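Local coordinates for protein Ufm1-specific protease (Caenorhabditis elegans, PDB 5EJJ) that cleaves the peptide bond after the C-terminal glycine of the ubiquitin-like modifier ufm-1 as a thiol protease, and helps deliver odorant receptors to olfactory cilia, at residues F5-A8 and Q9-F12; M11-N14 and Y15-R19; N78-D82 and G83-I87; Q96-S99 and R100-E103. All blocks are in the same frame, centred on the assembly; numbering follows the deposited sequence.

Interaction 1 (F5-A8 and Q9-F12); sequences FIDA and QAMF
D7 reaches its carboxylate forward over the first turn of the helix that follows it, where OD1 accepts the backbone N-H of A10 at 3.1 Å, N to OD1. The N-H comes from above the carboxylate plane, 56° out of it, yet it aims almost straight at the oxygen. A first torsion that sets CG anti to the backbone N (chi1 -173°) brings OD1 up to the A10 amide. OD1 has a second partner in water 1, which donates to it and accepts from Q9 N, so that two early N-H groups are served, one directly and one through solvent. This is an N-cap at the junction of strand 4-6 with helix 8-19, the strand being paired in parallel with strand 117-119. Behind the cap the main-chain bonds begin, M11 N reaching D7 O at 3.1 Å and F12 N reaching A8 O at 2.9 Å. Replacing D7 by an alanine removes OD1, and the A10 amide is likely to lose its acceptor and the first turn to fray. The F12 ring lies with one face against the A8 carbonyl, whose oxygen sits 3.1 Å above the ring plane and offset to the rim, while A8 CB approaches F12 CE2 at 4.1 Å. M11 runs out extended and bends only at its last torsion, so its SD meets I6 CD1 at 4.2 Å while CE comes to lie near A8 CB. F110 of helix 107-113 and V49 of strand 45-53 pack against both I6 and M11.

Interaction 2 (M11-N14 and Y15-R19); sequences MFQN and YANLR
The amide of A16 gives the shortest sound polar bond along this stretch of helix, its N lying 2.8 Å from F12 O with an N-H...O angle of 164°. Its neighbours belong to the same run of i to i+4 bonds: Y15 N bonds to M11 O at 3.1 Å, and L18 N to N14 O at 3.0 Å. N17 N reaches Q13 O less directly, tilted from the carbonyl plane. On this flank a side-chain pair spans the same single turn, Q13 and N17 being four residues apart. Q13 leaves the backbone with CG anti to N (chi1 -179°) and then bends at chi2, which carries its amide along the helix to N17. There Q13 NE2 meets N17 OD1 at 2.7 Å in a weak, strongly bent hydrogen bond, the two amide planes standing 70° apart; because the same OD1 also crowds the Q13 carbonyl oxygen, the pairing is tentative. The other end of the Q13 amide is held more firmly, since OE1 accepts from R105. A16 CB lies 4.0 Å from Q13 NE2. The pair thus bridges one turn on the partly exposed flank, whereas M11, F12, Y15 and L18 are buried. N14 ND2 bonds to V49 O, and Y15 meets the ring of F51 edge-to-face, both on strand 45-53; Y15 also lies against L102, so the buried flank of the helix packs on both strand 45-53 and helix 99-104.

Interaction 3 (N78-D82 and G83-I87); sequences NLNID and GQSQI
N80 and S85 carry the polar part of this turn, with N80 OD1 as its centre. S85 OG donates to N80 OD1 at 2.7 Å, arriving 31° off the plane of the amide carbonyl, and S85 N adds a weak bond to the same N80 OD1 at 3.3 Å. With CG anti to the backbone N (chi1 -160°), the N80 side chain is carried across the mouth of the turn to its returning arm. If N80 is replaced by a smaller alanine, the S85 hydroxyl is likely to lose this acceptor and the returning arm to shift. Among the backbone groups, Q84 N bonds to I81 O at 3.3 Å, closing a type I' beta turn from I81 to Q84 at the end of strand 74-81. Both central residues, D82 and G83, have positive phi, a condition that suits glycine at the second of them. Water 2 ties the same bend together, donating to N80 O and accepting from G83 N. Van der Waals contact comes from I87, which crosses N78 and N80 at about a right angle and lays its methyls against their amide groups. I87 CD1 lies 3.8 Å from N80 CG, while I87 CG2 lies 3.4 Å from N78 ND2, an amide nitrogen that bonds to L88 O while N78 OD1 bonds to T94.

Interaction 4 (Q96-S99 and R100-E103); sequences QLTS and RMLE
L97 and M101 meet on the packed side of this turn, their side chains crossing at about a right angle with L97 CD2 3.6 Å from M101 SD. M101 keeps CG anti to its own N (chi1 170°) and stays extended until chi3, where a bend lays CE along the preceding strand, 3.8 Å from Q96 O. L102 comes to the same leucine from a different direction, its CD2 touching L97 CD1 at 4.0 Å. Both leucines are buried: F110 of helix 107-113 lies against L97, and F12 of helix 8-19 lies against L102.

The polar hinge between the two segments is T98. Its OG1 stands between the backbone N and the carbonyl carbon (chi1 79°), a rotation that points the oxygen down the helix start and lets it accept M101 N at 2.8 Å. That bond is nearly straight, with an N-H...O angle of 163°. T98 O then accepts L102 N at 3.1 Å, and S99 O receives E103 N at 3.0 Å, which sets the regular helical pattern going.

The opposite character belongs to R100 and E103, both exposed. Neither puts a charged end group into the contact; R100 makes a long, weak ion pair with E109, and E103 another with R19. R100 meets the first segment near the backbone, its CB beside T98 OG1 at 3.5 Å, while E103 runs its CB and CG alongside S99 O. A threonine N-cap that turns edge strand 94-97 into helix 99-104, within the N-terminal MPN family region, is the motif these residues form.

In the fold
Interaction 1 covers the strand-to-helix junction and first turn of helix 8-19, and interaction 2 the following turns; they share M11 and F12, whereas interactions 3 and 4 sit at the ends of neighbouring strands 74-81 and 94-97. Interactions 1 and 4 solve the same problem, a strand passing into a helix, one with an aspartate cap and one with a threonine. Interaction 3 is more outlying, with an amide and waters doing the work, and interaction 2 has amides on its outer flank. All are only partly buried, but their apolar sides converge: L102 touches F12, Y15 and I81. A probable hydrogen bond from S99 to D82 ties 4 to 3.

Interaction 1 (F5-A8 and Q9-F12)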
ATOM      1  N   PHE A   5     -14.352   0.475 -19.503  1.00 18.86           N
ATOM      2  CA  PHE A   5     -13.774   1.632 -18.869  1.00 15.23           C
ATOM      3  C   PHE A   5     -12.375   1.300 -18.426  1.00 12.51           C
ATOM      4  O   PHE A   5     -12.090   0.175 -18.024  1.00 11.58           O
ATOM      5  CB  PHE A   5     -14.637   2.047 -17.692  1.00 19.03           C
ATOM      6  CG  PHE A   5     -16.024   2.433 -18.096  1.00 27.70           C
ATOM      7  CD1 PHE A   5     -16.985   1.455 -18.363  1.00 26.68           C
ATOM      8  CD2 PHE A   5     -16.370   3.779 -18.244  1.00 26.46           C
ATOM      9  CE1 PHE A   5     -18.270   1.811 -18.765  1.00 27.08           C
ATOM     10  CE2 PHE A   5     -17.646   4.141 -18.633  1.00 21.81           C
ATOM     11  CZ  PHE A   5     -18.601   3.154 -18.897  1.00 26.10           C
ATOM     12  N   ILE A   6     -11.495   2.284 -18.524  1.00 12.61           N
ATOM     13  CA  ILE A   6     -10.107   2.086 -18.168  1.00 12.13           C
ATOM     14  C   ILE A   6      -9.513   3.377 -17.604  1.00 16.18           C
ATOM     15  O   ILE A   6      -9.974   4.489 -17.913  1.00 15.08           O
ATOM     16  CB  ILE A   6      -9.330   1.610 -19.392  1.00 11.15           C
ATOM     17  CG1 ILE A   6      -7.927   1.159 -19.014  1.00 11.61           C
ATOM     18  CG2 ILE A   6      -9.332   2.671 -20.465  1.00 11.75           C
ATOM     19  CD1 ILE A   6      -7.152   0.596 -20.195  1.00 11.93           C
ATOM     20  N   ASP A   7      -8.516   3.235 -16.736  1.00 16.27           N
ATOM     21  CA  ASP A   7      -7.754   4.393 -16.312  1.00 14.48           C
ATOM     22  C   ASP A   7      -6.476   4.436 -17.135  1.00 18.08           C
ATOM     23  O   ASP A   7      -5.465   3.818 -16.762  1.00 18.41           O
ATOM     24  CB  ASP A   7      -7.459   4.311 -14.827  1.00 16.63           C
ATOM     25  CG  ASP A   7      -6.805   5.572 -14.274  1.00 21.53           C
ATOM     26  OD1 ASP A   7      -6.052   6.249 -15.010  1.00 21.24           O
ATOM     27  OD2 ASP A   7      -7.035   5.870 -13.075  1.00 27.64           O
ATOM     28  N   ALA A   8      -6.531   5.159 -18.260  1.00 16.99           N
ATOM     29  CA  ALA A   8      -5.389   5.272 -19.163  1.00 14.25           C
ATOM     30  C   ALA A   8      -4.118   5.870 -18.534  1.00 16.55           C
ATOM     31  O   ALA A   8      -3.026   5.414 -18.840  1.00 15.71           O
ATOM     32  CB  ALA A   8      -5.771   6.013 -20.388  1.00 13.79           C
ATOM     33  N   GLN A   9      -4.246   6.872 -17.664  1.00 19.47           N
ATOM     34  CA  GLN A   9      -3.062   7.431 -17.002  1.00 19.32           C
ATOM     35  C   GLN A   9      -2.333   6.324 -16.287  1.00 20.52           C
ATOM     36  O   GLN A   9      -1.114   6.152 -16.450  1.00 20.66           O
ATOM     37  CB  GLN A   9      -3.402   8.514 -15.969  1.00 21.16           C
ATOM     38  CG  GLN A   9      -4.178   9.740 -16.468  1.00 31.92           C
ATOM     39  CD  GLN A   9      -3.416  10.580 -17.497  1.00 43.73           C
ATOM     40  OE1 GLN A   9      -2.308  10.213 -17.935  1.00 35.87           O
ATOM     41  NE2 GLN A   9      -4.016  11.715 -17.895  1.00 38.48           N
ATOM     42  N   ALA A  10      -3.102   5.569 -15.497  1.00 21.77           N
ATOM     43  CA  ALA A  10      -2.577   4.486 -14.671  1.00 12.66           C
ATOM     44  C   ALA A  10      -1.805   3.510 -15.556  1.00 15.40           C
ATOM     45  O   ALA A  10      -0.657   3.167 -15.259  1.00 15.03           O
ATOM     46  CB  ALA A  10      -3.693   3.814 -13.960  1.00  8.22           C
ATOM     47  N   MET A  11      -2.430   3.116 -16.670  1.00 18.95           N
ATOM     48  CA  MET A  11      -1.798   2.274 -17.692  1.00 14.68           C
ATOM     49  C   MET A  11      -0.466   2.821 -18.173  1.00 18.06           C
ATOM     50  O   MET A  11       0.523   2.108 -18.115  1.00 20.02           O
ATOM     51  CB  MET A  11      -2.716   2.095 -18.891  1.00 11.53           C
ATOM     52  CG  MET A  11      -2.078   1.303 -20.029  1.00 13.03           C
ATOM     53  SD  MET A  11      -3.166   1.062 -21.471  1.00 15.56           S
ATOM     54  CE  MET A  11      -3.452   2.748 -22.000  1.00 17.12           C
ATOM     55  N   PHE A  12      -0.450   4.075 -18.649  1.00 17.52           N
ATOM     56  CA  PHE A  12       0.769   4.741 -19.125  1.00 17.06           C
ATOM     57  C   PHE A  12       1.864   4.687 -18.081  1.00 21.80           C
ATOM     58  O   PHE A  12       3.023   4.377 -18.377  1.00 24.22           O
ATOM     59  CB  PHE A  12       0.501   6.212 -19.444  1.00 20.38           C
ATOM     60  CG  PHE A  12      -0.445   6.423 -20.582  1.00 20.99           C
ATOM     61  CD1 PHE A  12      -0.473   5.530 -21.652  1.00 23.35           C
ATOM     62  CD2 PHE A  12      -1.321   7.491 -20.577  1.00 18.31           C
ATOM     63  CE1 PHE A  12      -1.361   5.698 -22.702  1.00 22.44           C
ATOM     64  CE2 PHE A  12      -2.210   7.667 -21.620  1.00 21.85           C
ATOM     65  CZ  PHE A  12      -2.228   6.765 -22.689  1.00 21.74           C
TER
HETATM   66  O   HOH W   1      -6.743   8.006 -17.095  1.00 19.00           O

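Interaction 2 (M11-N14 and Y15-R19)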
ATOM      1  N   MET A  11      -2.430   3.116 -16.670  1.00 18.95           N
ATOM      2  CA  MET A  11      -1.798   2.274 -17.692  1.00 14.68           C
ATOM      3  C   MET A  11      -0.466   2.821 -18.173  1.00 18.06           C
ATOM      4  O   MET A  11       0.523   2.108 -18.115  1.00 20.02           O
ATOM      5  CB  MET A  11      -2.716   2.095 -18.891  1.00 11.53           C
ATOM      6  CG  MET A  11      -2.078   1.303 -20.029  1.00 13.03           C
ATOM      7  SD  MET A  11      -3.166   1.062 -21.471  1.00 15.56           S
ATOM      8  CE  MET A  11      -3.452   2.748 -22.000  1.00 17.12           C
ATOM      9  N   PHE A  12      -0.450   4.075 -18.649  1.00 17.52           N
ATOM     10  CA  PHE A  12       0.769   4.741 -19.125  1.00 17.06           C
ATOM     11  C   PHE A  12       1.864   4.687 -18.081  1.00 21.80           C
ATOM     12  O   PHE A  12       3.023   4.377 -18.377  1.00 24.22           O
ATOM     13  CB  PHE A  12       0.501   6.212 -19.444  1.00 20.38           C
ATOM     14  CG  PHE A  12      -0.445   6.423 -20.582  1.00 20.99           C
ATOM     15  CD1 PHE A  12      -0.473   5.530 -21.652  1.00 23.35           C
ATOM     16  CD2 PHE A  12      -1.321   7.491 -20.577  1.00 18.31           C
ATOM     17  CE1 PHE A  12      -1.361   5.698 -22.702  1.00 22.44           C
ATOM     18  CE2 PHE A  12      -2.210   7.667 -21.620  1.00 21.85           C
ATOM     19  CZ  PHE A  12      -2.228   6.765 -22.689  1.00 21.74           C
ATOM     20  N   GLN A  13       1.493   5.000 -16.848  1.00 20.38           N
ATOM     21  CA  GLN A  13       2.440   4.945 -15.756  1.00 19.70           C
ATOM     22  C   GLN A  13       2.995   3.540 -15.549  1.00 21.11           C
ATOM     23  O   GLN A  13       4.116   3.374 -15.089  1.00 24.24           O
ATOM     24  CB  GLN A  13       1.775   5.403 -14.475  1.00 19.85           C
ATOM     25  CG  GLN A  13       2.715   5.401 -13.314  1.00 21.76           C
ATOM     26  CD  GLN A  13       3.822   6.376 -13.528  1.00 25.76           C
ATOM     27  OE1 GLN A  13       3.605   7.456 -14.085  1.00 30.46           O
ATOM     28  NE2 GLN A  13       5.026   6.012 -13.104  1.00 21.47           N
ATOM     29  N   ASN A  14       2.214   2.515 -15.858  1.00 19.13           N
ATOM     30  CA  ASN A  14       2.730   1.174 -15.684  1.00 17.28           C
ATOM     31  C   ASN A  14       3.796   0.886 -16.719  1.00 17.57           C
ATOM     32  O   ASN A  14       4.859   0.372 -16.382  1.00 18.48           O
ATOM     33  CB  ASN A  14       1.620   0.144 -15.749  1.00 18.29           C
ATOM     34  CG  ASN A  14       1.000  -0.145 -14.392  1.00 15.99           C
ATOM     35  OD1 ASN A  14       1.403   0.402 -13.358  1.00 15.80           O
ATOM     36  ND2 ASN A  14      -0.002  -1.014 -14.395  1.00 17.34           N
ATOM     37  N   TYR A  15       3.512   1.236 -17.974  1.00 17.88           N
ATOM     38  CA  TYR A  15       4.494   1.137 -19.056  1.00 21.64           C
ATOM     39  C   TYR A  15       5.743   1.913 -18.701  1.00 28.22           C
ATOM     40  O   TYR A  15       6.869   1.464 -18.940  1.00 29.48           O
ATOM     41  CB  TYR A  15       3.947   1.713 -20.345  1.00 21.32           C
ATOM     42  CG  TYR A  15       4.909   1.578 -21.503  1.00 27.05           C
ATOM     43  CD1 TYR A  15       5.863   2.551 -21.752  1.00 28.92           C
ATOM     44  CD2 TYR A  15       4.848   0.478 -22.362  1.00 29.58           C
ATOM     45  CE1 TYR A  15       6.745   2.438 -22.814  1.00 39.38           C
ATOM     46  CE2 TYR A  15       5.722   0.350 -23.432  1.00 36.48           C
ATOM     47  CZ  TYR A  15       6.680   1.338 -23.655  1.00 47.90           C
ATOM     48  OH  TYR A  15       7.568   1.228 -24.721  1.00 47.67           O
ATOM     49  N   ALA A  16       5.519   3.103 -18.156  1.00 26.99           N
ATOM     50  CA  ALA A  16       6.591   3.920 -17.646  1.00 22.02           C
ATOM     51  C   ALA A  16       7.468   3.096 -16.722  1.00 22.83           C
ATOM     52  O   ALA A  16       8.680   3.037 -16.925  1.00 29.71           O
ATOM     53  CB  ALA A  16       6.033   5.148 -16.924  1.00 24.16           C
ATOM     54  N   ASN A  17       6.862   2.442 -15.730  1.00 19.84           N
ATOM     55  CA  ASN A  17       7.640   1.740 -14.705  1.00 24.82           C
ATOM     56  C   ASN A  17       8.430   0.530 -15.232  1.00 26.91           C
ATOM     57  O   ASN A  17       9.545   0.278 -14.796  1.00 21.47           O
ATOM     58  CB  ASN A  17       6.759   1.291 -13.543  1.00 22.32           C
ATOM     59  CG  ASN A  17       6.123   2.433 -12.831  1.00 25.06           C
ATOM     60  OD1 ASN A  17       6.158   3.549 -13.321  1.00 31.44           O
ATOM     61  ND2 ASN A  17       5.528   2.173 -11.661  1.00 24.88           N
ATOM     62  N   LEU A  18       7.834  -0.224 -16.150  1.00 23.46           N
ATOM     63  CA  LEU A  18       8.508  -1.378 -16.711  1.00 24.98           C
ATOM     64  C   LEU A  18       9.720  -0.885 -17.454  1.00 30.73           C
ATOM     65  O   LEU A  18      10.832  -1.402 -17.287  1.00 32.60           O
ATOM     66  CB  LEU A  18       7.611  -2.104 -17.705  1.00 25.57           C
ATOM     67  CG  LEU A  18       8.249  -3.350 -18.308  1.00 22.18           C
ATOM     68  CD1 LEU A  18       8.609  -4.312 -17.198  1.00 19.45           C
ATOM     69  CD2 LEU A  18       7.292  -3.986 -19.285  1.00 22.65           C
ATOM     70  N   ARG A  19       9.479   0.120 -18.292  1.00 35.65           N
ATOM     71  CA  ARG A  19      10.516   0.741 -19.101  1.00 37.72           C
ATOM     72  C   ARG A  19      11.705   1.111 -18.217  1.00 38.75           C
ATOM     73  O   ARG A  19      12.837   0.716 -18.509  1.00 46.82           O
ATOM     74  CB  ARG A  19       9.963   1.978 -19.786  1.00 40.45           C
ATOM     75  CG  ARG A  19      10.595   2.264 -21.114  1.00 50.28           C
ATOM     76  CD  ARG A  19      10.045   1.348 -22.158  1.00 49.61           C
ATOM     77  NE  ARG A  19      10.818   1.490 -23.383  1.00 67.60           N
ATOM     78  CZ  ARG A  19      11.980   0.876 -23.597  1.00 73.76           C
ATOM     79  NH1 ARG A  19      12.501   0.081 -22.660  1.00 64.34           N
ATOM     80  NH2 ARG A  19      12.620   1.050 -24.748  1.00 80.38           N
TER

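Interaction 3 (N78-D82 and G83-I87)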
ATOM      1  N   ASN A  78      -5.674  -8.764 -23.470  1.00 19.69           N
ATOM      2  CA  ASN A  78      -4.232  -8.531 -23.598  1.00 19.79           C
ATOM      3  C   ASN A  78      -3.967  -7.315 -24.474  1.00 24.01           C
ATOM      4  O   ASN A  78      -4.887  -6.622 -24.911  1.00 21.79           O
ATOM      5  CB  ASN A  78      -3.507  -9.735 -24.201  1.00 24.53           C
ATOM      6  CG  ASN A  78      -4.200 -10.286 -25.477  1.00 33.33           C
ATOM      7  OD1 ASN A  78      -4.975  -9.589 -26.157  1.00 28.33           O
ATOM      8  ND2 ASN A  78      -3.926 -11.556 -25.785  1.00 38.38           N
ATOM      9  N   LEU A  79      -2.701  -7.056 -24.752  1.00 24.83           N
ATOM     10  CA  LEU A  79      -2.391  -5.841 -25.468  1.00 27.40           C
ATOM     11  C   LEU A  79      -1.313  -6.072 -26.503  1.00 28.10           C
ATOM     12  O   LEU A  79      -0.444  -6.924 -26.326  1.00 27.03           O
ATOM     13  CB  LEU A  79      -2.016  -4.712 -24.490  1.00 24.25           C
ATOM     14  CG  LEU A  79      -0.718  -4.862 -23.686  1.00 24.62           C
ATOM     15  CD1 LEU A  79       0.451  -4.204 -24.391  1.00 25.99           C
ATOM     16  CD2 LEU A  79      -0.880  -4.292 -22.294  1.00 21.37           C
ATOM     17  N   ASN A  80      -1.402  -5.303 -27.586  1.00 33.07           N
ATOM     18  CA  ASN A  80      -0.435  -5.339 -28.669  1.00 34.31           C
ATOM     19  C   ASN A  80       0.163  -3.966 -28.913  1.00 35.86           C
ATOM     20  O   ASN A  80      -0.553  -3.036 -29.275  1.00 41.60           O
ATOM     21  CB  ASN A  80      -1.109  -5.799 -29.948  1.00 38.24           C
ATOM     22  CG  ASN A  80      -0.121  -6.312 -30.950  1.00 42.62           C
ATOM     23  OD1 ASN A  80       1.092  -6.178 -30.755  1.00 40.47           O
ATOM     24  ND2 ASN A  80      -0.624  -6.917 -32.032  1.00 43.03           N
ATOM     25  N   ILE A  81       1.468  -3.836 -28.722  1.00 36.03           N
ATOM     26  CA  ILE A  81       2.135  -2.557 -28.942  1.00 38.72           C
ATOM     27  C   ILE A  81       2.832  -2.462 -30.305  1.00 44.38           C
ATOM     28  O   ILE A  81       3.749  -3.239 -30.602  1.00 47.72           O
ATOM     29  CB  ILE A  81       3.180  -2.289 -27.870  1.00 37.41           C
ATOM     30  CG1 ILE A  81       2.542  -2.247 -26.489  1.00 32.47           C
ATOM     31  CG2 ILE A  81       3.888  -0.979 -28.147  1.00 41.65           C
ATOM     32  CD1 ILE A  81       3.550  -1.870 -25.411  1.00 34.83           C
ATOM     33  N   ASP A  82       2.398  -1.497 -31.115  1.00 43.76           N
ATOM     34  CA  ASP A  82       2.979  -1.238 -32.431  1.00 40.93           C
ATOM     35  C   ASP A  82       2.792  -2.418 -33.374  1.00 42.99           C
ATOM     36  O   ASP A  82       3.564  -2.604 -34.303  1.00 46.27           O
ATOM     37  CB  ASP A  82       4.463  -0.877 -32.313  1.00 38.54           C
ATOM     38  CG  ASP A  82       4.686   0.520 -31.757  1.00 48.71           C
ATOM     39  OD1 ASP A  82       3.974   1.457 -32.200  1.00 53.13           O
ATOM     40  OD2 ASP A  82       5.580   0.686 -30.888  1.00 42.74           O
ATOM     41  N   GLY A  83       1.770  -3.225 -33.122  1.00 42.08           N
ATOM     42  CA  GLY A  83       1.497  -4.383 -33.948  1.00 45.17           C
ATOM     43  C   GLY A  83       2.590  -5.445 -33.956  1.00 52.31           C
ATOM     44  O   GLY A  83       2.478  -6.455 -34.653  1.00 54.70           O
ATOM     45  N   GLN A  84       3.649  -5.240 -33.181  1.00 46.90           N
ATOM     46  CA  GLN A  84       4.760  -6.179 -33.222  1.00 54.10           C
ATOM     47  C   GLN A  84       5.184  -6.680 -31.837  1.00 55.38           C
ATOM     48  O   GLN A  84       6.359  -6.606 -31.452  1.00 54.97           O
ATOM     49  CB  GLN A  84       5.948  -5.593 -34.007  1.00 59.54           C
ATOM     50  CG  GLN A  84       6.309  -4.159 -33.640  1.00 61.92           C
ATOM     51  CD  GLN A  84       7.715  -3.770 -34.083  1.00 72.95           C
ATOM     52  OE1 GLN A  84       8.696  -4.432 -33.729  1.00 71.50           O
ATOM     53  NE2 GLN A  84       7.818  -2.690 -34.861  1.00 73.16           N
ATOM     54  N   SER A  85       4.223  -7.200 -31.086  1.00 51.70           N
ATOM     55  CA  SER A  85       4.538  -7.784 -29.783  1.00 52.53           C
ATOM     56  C   SER A  85       3.935  -9.174 -29.704  1.00 45.24           C
ATOM     57  O   SER A  85       2.996  -9.483 -30.442  1.00 46.01           O
ATOM     58  CB  SER A  85       4.066  -6.882 -28.620  1.00 45.60           C
ATOM     59  OG  SER A  85       2.684  -6.573 -28.666  1.00 36.50           O
ATOM     60  N   GLN A  86       4.465 -10.023 -28.829  1.00 41.53           N
ATOM     61  CA  GLN A  86       3.951 -11.385 -28.765  1.00 43.89           C
ATOM     62  C   GLN A  86       2.593 -11.448 -28.081  1.00 39.63           C
ATOM     63  O   GLN A  86       2.364 -10.777 -27.081  1.00 47.35           O
ATOM     64  CB  GLN A  86       4.975 -12.320 -28.141  1.00 46.16           C
ATOM     65  CG  GLN A  86       6.240 -12.392 -28.988  1.00 59.17           C
ATOM     66  CD  GLN A  86       7.032 -13.668 -28.781  1.00 74.11           C
ATOM     67  OE1 GLN A  86       6.516 -14.652 -28.242  1.00 81.85           O
ATOM     68  NE2 GLN A  86       8.298 -13.659 -29.212  1.00 64.60           N
ATOM     69  N   ILE A  87       1.674 -12.219 -28.648  1.00 34.33           N
ATOM     70  CA  ILE A  87       0.319 -12.282 -28.116  1.00 35.17           C
ATOM     71  C   ILE A  87      -0.010 -13.665 -27.592  1.00 41.37           C
ATOM     72  O   ILE A  87       0.175 -14.660 -28.287  1.00 52.17           O
ATOM     73  CB  ILE A  87      -0.733 -11.919 -29.176  1.00 38.21           C
ATOM     74  CG1 ILE A  87      -0.439 -10.548 -29.799  1.00 39.67           C
ATOM     75  CG2 ILE A  87      -2.142 -12.000 -28.590  1.00 36.42           C
ATOM     76  CD1 ILE A  87      -0.217  -9.444 -28.811  1.00 39.32           C
TER
HETATM   77  O   HOH W   2      -0.884  -2.829 -32.024  1.00 39.99           O
HETATM   78  O   HOH W   3       2.173  -8.592 -32.674  1.00 44.32           O

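Interaction 4 (Q96-S99 and R100-E103)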
ATOM      1  N   GLN A  96      -4.993  -1.938 -28.584  1.00 31.50           N
ATOM      2  CA  GLN A  96      -4.026  -1.571 -29.604  1.00 31.31           C
ATOM      3  C   GLN A  96      -3.236  -0.373 -29.125  1.00 29.20           C
ATOM      4  O   GLN A  96      -3.805   0.632 -28.709  1.00 33.24           O
ATOM      5  CB  GLN A  96      -4.725  -1.297 -30.926  1.00 33.20           C
ATOM      6  CG  GLN A  96      -5.471  -2.515 -31.452  1.00 30.92           C
ATOM      7  CD  GLN A  96      -4.555  -3.709 -31.649  1.00 35.00           C
ATOM      8  OE1 GLN A  96      -3.367  -3.560 -31.961  1.00 35.78           O
ATOM      9  NE2 GLN A  96      -5.103  -4.906 -31.463  1.00 37.03           N
ATOM     10  N   LEU A  97      -1.921  -0.496 -29.144  1.00 28.50           N
ATOM     11  CA  LEU A  97      -1.072   0.519 -28.543  1.00 33.85           C
ATOM     12  C   LEU A  97       0.105   0.859 -29.439  1.00 37.48           C
ATOM     13  O   LEU A  97       0.518   0.045 -30.265  1.00 41.30           O
ATOM     14  CB  LEU A  97      -0.534   0.029 -27.201  1.00 32.13           C
ATOM     15  CG  LEU A  97      -1.495  -0.286 -26.065  1.00 26.05           C
ATOM     16  CD1 LEU A  97      -0.689  -0.587 -24.806  1.00 26.48           C
ATOM     17  CD2 LEU A  97      -2.462   0.857 -25.841  1.00 22.54           C
ATOM     18  N   THR A  98       0.643   2.061 -29.265  1.00 35.40           N
ATOM     19  CA  THR A  98       1.834   2.480 -29.984  1.00 40.17           C
ATOM     20  C   THR A  98       2.825   3.007 -28.962  1.00 47.40           C
ATOM     21  O   THR A  98       2.425   3.409 -27.859  1.00 46.62           O
ATOM     22  CB  THR A  98       1.525   3.608 -30.966  1.00 44.87           C
ATOM     23  OG1 THR A  98       1.441   4.849 -30.251  1.00 51.19           O
ATOM     24  CG2 THR A  98       0.207   3.345 -31.688  1.00 47.39           C
ATOM     25  N   SER A  99       4.109   3.018 -29.317  1.00 49.31           N
ATOM     26  CA  SER A  99       5.135   3.509 -28.398  1.00 46.33           C
ATOM     27  C   SER A  99       5.086   5.030 -28.311  1.00 51.72           C
ATOM     28  O   SER A  99       5.521   5.626 -27.315  1.00 49.61           O
ATOM     29  CB  SER A  99       6.519   3.037 -28.829  1.00 53.23           C
ATOM     30  OG  SER A  99       6.714   1.660 -28.530  1.00 58.64           O
ATOM     31  N   ARG A 100       4.556   5.648 -29.370  1.00 50.50           N
ATOM     32  CA  ARG A 100       4.337   7.087 -29.410  1.00 50.31           C
ATOM     33  C   ARG A 100       3.363   7.394 -28.286  1.00 48.46           C
ATOM     34  O   ARG A 100       3.682   8.128 -27.345  1.00 45.65           O
ATOM     35  CB  ARG A 100       3.722   7.502 -30.763  1.00 53.90           C
ATOM     36  CG  ARG A 100       4.106   8.904 -31.273  1.00 51.05           C
ATOM     37  CD  ARG A 100       2.889   9.729 -31.743  1.00 49.91           C
ATOM     38  NE  ARG A 100       2.055   9.045 -32.745  1.00 70.81           N
ATOM     39  CZ  ARG A 100       0.988   9.581 -33.362  1.00 78.61           C
ATOM     40  NH1 ARG A 100       0.607  10.831 -33.102  1.00 75.28           N
ATOM     41  NH2 ARG A 100       0.293   8.867 -34.252  1.00 65.03           N
ATOM     42  N   MET A 101       2.182   6.788 -28.404  1.00 43.92           N
ATOM     43  CA  MET A 101       1.073   6.963 -27.478  1.00 38.61           C
ATOM     44  C   MET A 101       1.510   6.784 -26.036  1.00 37.50           C
ATOM     45  O   MET A 101       1.215   7.613 -25.167  1.00 31.74           O
ATOM     46  CB  MET A 101       0.003   5.936 -27.824  1.00 43.72           C
ATOM     47  CG  MET A 101      -1.125   5.802 -26.836  1.00 44.17           C
ATOM     48  SD  MET A 101      -1.851   4.166 -27.011  1.00 33.98           S
ATOM     49  CE  MET A 101      -2.341   4.167 -28.733  1.00 35.73           C
ATOM     50  N   LEU A 102       2.235   5.697 -25.801  1.00 36.13           N
ATOM     51  CA  LEU A 102       2.692   5.345 -24.469  1.00 32.85           C
ATOM     52  C   LEU A 102       3.652   6.371 -23.874  1.00 38.45           C
ATOM     53  O   LEU A 102       3.468   6.832 -22.746  1.00 38.40           O
ATOM     54  CB  LEU A 102       3.348   3.961 -24.492  1.00 35.98           C
ATOM     55  CG  LEU A 102       2.514   2.759 -24.027  1.00 34.43           C
ATOM     56  CD1 LEU A 102       1.053   3.138 -23.791  1.00 32.26           C
ATOM     57  CD2 LEU A 102       2.612   1.601 -25.008  1.00 32.54           C
ATOM     58  N   GLU A 103       4.686   6.726 -24.626  1.00 43.77           N
ATOM     59  CA  GLU A 103       5.712   7.595 -24.081  1.00 39.86           C
ATOM     60  C   GLU A 103       5.216   9.043 -23.967  1.00 39.12           C
ATOM     61  O   GLU A 103       5.542   9.742 -23.012  1.00 39.26           O
ATOM     62  CB  GLU A 103       7.021   7.421 -24.856  1.00 44.50           C
ATOM     63  CG  GLU A 103       7.604   6.002 -24.643  1.00 54.35           C
ATOM     64  CD  GLU A 103       8.880   5.686 -25.447  1.00 73.45           C
ATOM     65  OE1 GLU A 103       9.390   6.586 -26.159  1.00 76.68           O
ATOM     66  OE2 GLU A 103       9.370   4.524 -25.358  1.00 64.96           O
TER